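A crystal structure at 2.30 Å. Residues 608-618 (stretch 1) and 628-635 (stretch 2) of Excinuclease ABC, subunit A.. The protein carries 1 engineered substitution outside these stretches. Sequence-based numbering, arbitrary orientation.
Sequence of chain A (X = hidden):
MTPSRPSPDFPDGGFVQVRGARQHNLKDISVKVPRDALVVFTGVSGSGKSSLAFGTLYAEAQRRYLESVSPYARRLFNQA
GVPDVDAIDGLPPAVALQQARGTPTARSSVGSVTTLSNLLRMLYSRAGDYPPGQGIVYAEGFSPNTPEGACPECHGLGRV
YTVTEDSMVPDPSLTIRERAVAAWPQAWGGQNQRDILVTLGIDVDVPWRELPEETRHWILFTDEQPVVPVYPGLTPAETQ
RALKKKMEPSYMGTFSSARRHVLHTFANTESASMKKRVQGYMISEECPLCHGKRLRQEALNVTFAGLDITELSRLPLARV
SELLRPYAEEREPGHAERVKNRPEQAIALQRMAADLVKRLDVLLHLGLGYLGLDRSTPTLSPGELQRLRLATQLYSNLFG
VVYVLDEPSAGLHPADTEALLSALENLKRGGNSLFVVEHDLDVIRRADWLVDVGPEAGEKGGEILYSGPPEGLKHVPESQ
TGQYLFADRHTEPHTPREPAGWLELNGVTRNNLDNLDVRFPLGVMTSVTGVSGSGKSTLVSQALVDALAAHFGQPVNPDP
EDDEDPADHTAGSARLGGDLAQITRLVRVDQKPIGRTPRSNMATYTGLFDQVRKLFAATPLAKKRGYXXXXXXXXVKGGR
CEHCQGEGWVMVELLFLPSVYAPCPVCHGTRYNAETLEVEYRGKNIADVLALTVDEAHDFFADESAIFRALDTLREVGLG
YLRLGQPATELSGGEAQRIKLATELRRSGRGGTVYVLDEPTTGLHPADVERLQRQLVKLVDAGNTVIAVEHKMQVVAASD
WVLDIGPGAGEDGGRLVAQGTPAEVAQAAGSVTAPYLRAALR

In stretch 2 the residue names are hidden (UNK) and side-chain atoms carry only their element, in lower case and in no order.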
# COMPACT_ATOMS: atom_id res chain seq x y z
N LEU A 608 29.64 10.14 26.87
CA LEU A 608 30.93 9.47 26.85
C LEU A 608 31.63 9.52 25.48
O LEU A 608 32.84 9.34 25.41
CB LEU A 608 30.79 8.03 27.35
CG LEU A 608 30.09 6.92 26.54
CD1 LEU A 608 30.95 6.38 25.40
CD2 LEU A 608 29.73 5.80 27.47
N PHE A 609 30.88 9.78 24.41
CA PHE A 609 31.47 9.74 23.08
C PHE A 609 32.48 10.88 22.85
O PHE A 609 33.40 10.73 22.04
CB PHE A 609 30.39 9.71 22.00
CG PHE A 609 30.88 9.29 20.62
CD1 PHE A 609 31.43 8.03 20.41
CD2 PHE A 609 30.80 10.17 19.54
CE1 PHE A 609 31.91 7.64 19.13
CE2 PHE A 609 31.26 9.79 18.28
CZ PHE A 609 31.81 8.51 18.08
N ASP A 610 32.33 11.98 23.59
CA ASP A 610 33.20 13.16 23.47
C ASP A 610 34.68 12.90 23.75
O ASP A 610 35.54 13.48 23.10
CB ASP A 610 32.74 14.27 24.43
CG ASP A 610 31.70 15.18 23.83
OD1 ASP A 610 30.50 14.83 23.89
OD2 ASP A 610 32.07 16.24 23.30
N GLN A 611 34.94 12.07 24.78
CA GLN A 611 36.29 11.67 25.20
C GLN A 611 36.84 10.60 24.27
O GLN A 611 38.05 10.57 23.99
CB GLN A 611 36.29 11.11 26.62
CG GLN A 611 35.00 11.29 27.44
CD GLN A 611 34.58 12.74 27.61
OE1 GLN A 611 35.42 13.65 27.81
NE2 GLN A 611 33.26 12.97 27.54
N VAL A 612 35.95 9.73 23.81
CA VAL A 612 36.27 8.72 22.82
C VAL A 612 36.87 9.39 21.59
O VAL A 612 37.87 8.91 21.04
CB VAL A 612 35.03 7.84 22.47
CG1 VAL A 612 35.33 6.90 21.31
CG2 VAL A 612 34.55 7.06 23.67
N ARG A 613 36.30 10.51 21.15
CA ARG A 613 36.76 11.13 19.90
C ARG A 613 38.09 11.84 20.11
O ARG A 613 38.94 11.89 19.23
CB ARG A 613 35.73 12.12 19.39
CG ARG A 613 34.38 11.51 19.12
CD ARG A 613 33.49 12.50 18.42
NE ARG A 613 32.94 13.50 19.33
CZ ARG A 613 33.29 14.78 19.35
NH1 ARG A 613 34.19 15.25 18.51
NH2 ARG A 613 32.71 15.60 20.21
N LYS A 614 38.24 12.39 21.31
CA LYS A 614 39.51 12.89 21.87
C LYS A 614 40.66 11.86 21.79
O LYS A 614 41.78 12.20 21.43
CB LYS A 614 39.23 13.30 23.32
CG LYS A 614 40.34 13.97 24.03
CD LYS A 614 40.07 14.00 25.54
CE LYS A 614 40.59 12.74 26.25
NZ LYS A 614 39.59 11.63 26.26
N LEU A 615 40.38 10.60 22.12
CA LEU A 615 41.39 9.53 22.13
C LEU A 615 41.79 9.10 20.74
O LEU A 615 42.88 8.58 20.53
CB LEU A 615 40.87 8.28 22.87
CG LEU A 615 40.56 8.29 24.37
CD1 LEU A 615 39.92 6.98 24.83
CD2 LEU A 615 41.81 8.62 25.22
N PHE A 616 40.87 9.26 19.79
CA PHE A 616 41.14 8.97 18.38
C PHE A 616 41.96 10.09 17.73
O PHE A 616 42.87 9.83 16.96
CB PHE A 616 39.84 8.71 17.61
CG PHE A 616 39.38 7.26 17.66
CD1 PHE A 616 38.60 6.80 18.71
CD2 PHE A 616 39.74 6.37 16.65
CE1 PHE A 616 38.21 5.47 18.78
CE2 PHE A 616 39.35 5.05 16.71
CZ PHE A 616 38.58 4.59 17.77
N ALA A 617 41.64 11.34 18.07
CA ALA A 617 42.34 12.50 17.56
C ALA A 617 43.80 12.59 18.01
O ALA A 617 44.58 13.36 17.44
CB ALA A 617 41.60 13.76 17.96
N ALA A 618 44.17 11.81 19.04
CA ALA A 618 45.53 11.80 19.60
C ALA A 618 46.44 10.67 19.10
O ALA A 618 47.54 10.47 19.61
CB ALA A 618 45.46 11.78 21.11
N UNK A 628 41.02 16.60 13.81
CA UNK A 628 40.71 16.83 15.20
C UNK A 628 39.60 15.85 15.59
O UNK A 628 39.19 15.02 14.77
n UNK A 628 38.01 18.96 15.49
c UNK A 628 39.08 18.71 14.72
c UNK A 628 40.33 18.29 15.45
o UNK A 628 39.07 18.83 13.49
N UNK A 629 39.15 15.94 16.84
CA UNK A 629 38.15 15.04 17.40
C UNK A 629 36.85 15.14 16.60
O UNK A 629 36.06 14.19 16.58
c UNK A 629 37.90 15.36 18.87
N UNK A 630 36.64 16.29 15.97
CA UNK A 630 35.51 16.53 15.08
C UNK A 630 35.39 15.56 13.91
O UNK A 630 34.28 15.19 13.54
N UNK A 631 36.50 15.14 13.33
CA UNK A 631 36.51 14.07 12.33
C UNK A 631 35.72 12.82 12.78
O UNK A 631 35.28 12.04 11.96
c UNK A 631 38.07 12.55 7.20
c UNK A 631 37.97 13.32 9.54
c UNK A 631 37.96 13.70 12.01
c UNK A 631 38.18 12.68 10.91
n UNK A 631 37.93 11.57 6.34
n UNK A 631 38.45 13.76 6.79
n UNK A 631 37.84 12.32 8.48
N UNK A 632 35.58 12.62 14.09
CA UNK A 632 35.08 11.35 14.60
C UNK A 632 33.66 11.50 15.14
O UNK A 632 33.11 10.59 15.74
c UNK A 632 40.06 10.14 14.00
c UNK A 632 39.07 9.18 13.80
c UNK A 632 37.46 10.52 15.07
c UNK A 632 38.45 11.47 15.26
c UNK A 632 36.06 10.73 15.62
c UNK A 632 37.78 9.37 14.34
c UNK A 632 39.75 11.30 14.71
N UNK A 633 33.08 12.67 14.89
CA UNK A 633 31.68 12.91 15.15
C UNK A 633 30.86 12.45 13.94
O UNK A 633 31.28 12.62 12.80
o UNK A 633 30.18 14.64 16.00
c UNK A 633 31.45 14.41 15.40
N UNK A 634 29.71 11.85 14.19
CA UNK A 634 28.77 11.61 13.09
C UNK A 634 27.68 12.68 13.12
O UNK A 634 26.68 12.54 12.43
c UNK A 634 26.53 9.27 16.99
c UNK A 634 27.58 9.86 14.50
c UNK A 634 25.76 9.97 16.07
c UNK A 634 28.32 9.16 15.44
c UNK A 634 28.16 10.20 13.16
c UNK A 634 26.28 10.25 14.83
c UNK A 634 27.81 8.88 16.68
N UNK A 635 27.86 13.74 13.90
CA UNK A 635 26.90 14.86 13.93
C UNK A 635 27.42 16.09 13.25
O UNK A 635 26.75 17.12 13.15
c UNK A 635 26.41 15.15 15.35
n UNK A 635 25.81 13.68 17.16
o UNK A 635 24.89 13.38 15.15
c UNK A 635 25.63 14.00 15.89

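Position 628 carries four side-chain atoms: a carbon, then a second carbon bearing one oxygen and one nitrogen. Its CB points away from stretch 1, which leaves the backbone to make the contact: the C atom of 628 lies 3.7 Å from CB of A617. The terminal carboxamide, one carbon from CA, identifies N628. An exposed polar amide suits this outward position.

Position 629 has a single side-chain carbon. Its CA is 4.8 Å from CA of R613, the nearest CA pair across the stretches, and its CB lies 4.1 Å from CB of A617. The carbonyl O of 629 receives a hydrogen bond from NH1 of R613 at 2.9 Å and also accepts the backbone N of position 632, at 3.0 Å, within the 3-10 segment. The residue is A629; its small methyl packs against that of A617 at a point where the chains run close.

Position 630 has no side-chain atoms. Its N sits 3.7 Å from NH1 of R613, near the plane of the guanidinium. This is G630. A CB here would point away from stretch 1 and crowd the amide end of N628, which glycine avoids.

Position 631 shows three carbons, a nitrogen, and a carbon carrying two more nitrogens. It makes no contact with stretch 1, and its end leads away. This guanidinium chain is R631; NE and NH2 are hydrogen-bonded elsewhere in the structure, a fitting use for a long, charged side chain.

Position 632 has one carbon followed by a ring of six carbons with no hydroxyl. Its CB points toward the helix, and the ring receives CB of F616 over one face, 3.6 Å from the ring centroid and almost exactly on its normal, a CH-pi contact. The carbonyl O of 632 approaches CE2 of F609 at 3.2 Å, near the plane of that ring. This is F632, whose CE2 is 3.9 Å from CB of F616; a flat apolar ring suits a buried place with an aliphatic carbon over its face.

Position 633 has one carbon and one oxygen. Its CB lies over one face of the R613 guanidinium and is 4.1 Å from CD of R613. This is S633, small enough to fit beside the arginine, while OG accepts a hydrogen bond from the backbone N of position 635 at 3.3 Å.

Position 634 again has one carbon and a six-carbon ring. A ring carbon meets CE2 of F609 at 3.9 Å, the rings inclined at 45°. This is F634, an apolar partner suited to a buried site.

Position 635 has two carbons, the second bearing oxygen and nitrogen, and does not touch stretch 1. This is N635, a polar amide suited to an exposed site, with OD1 hydrogen-bonded elsewhere.

The contact thus joins F609, R613, F616 and A617 to a short 3-10 turn and the residues after it. Aromatic and methyl packing lies alongside R613, the most covered residue of stretch 1, whose aliphatic part packs against F632 and S633. R613, also salt-bridged through NH2 to OD2 of D610 at 3.2 Å, adds the single hydrogen bond between the stretches.

Stretch 2, residues 628-635: NAGRFSFN
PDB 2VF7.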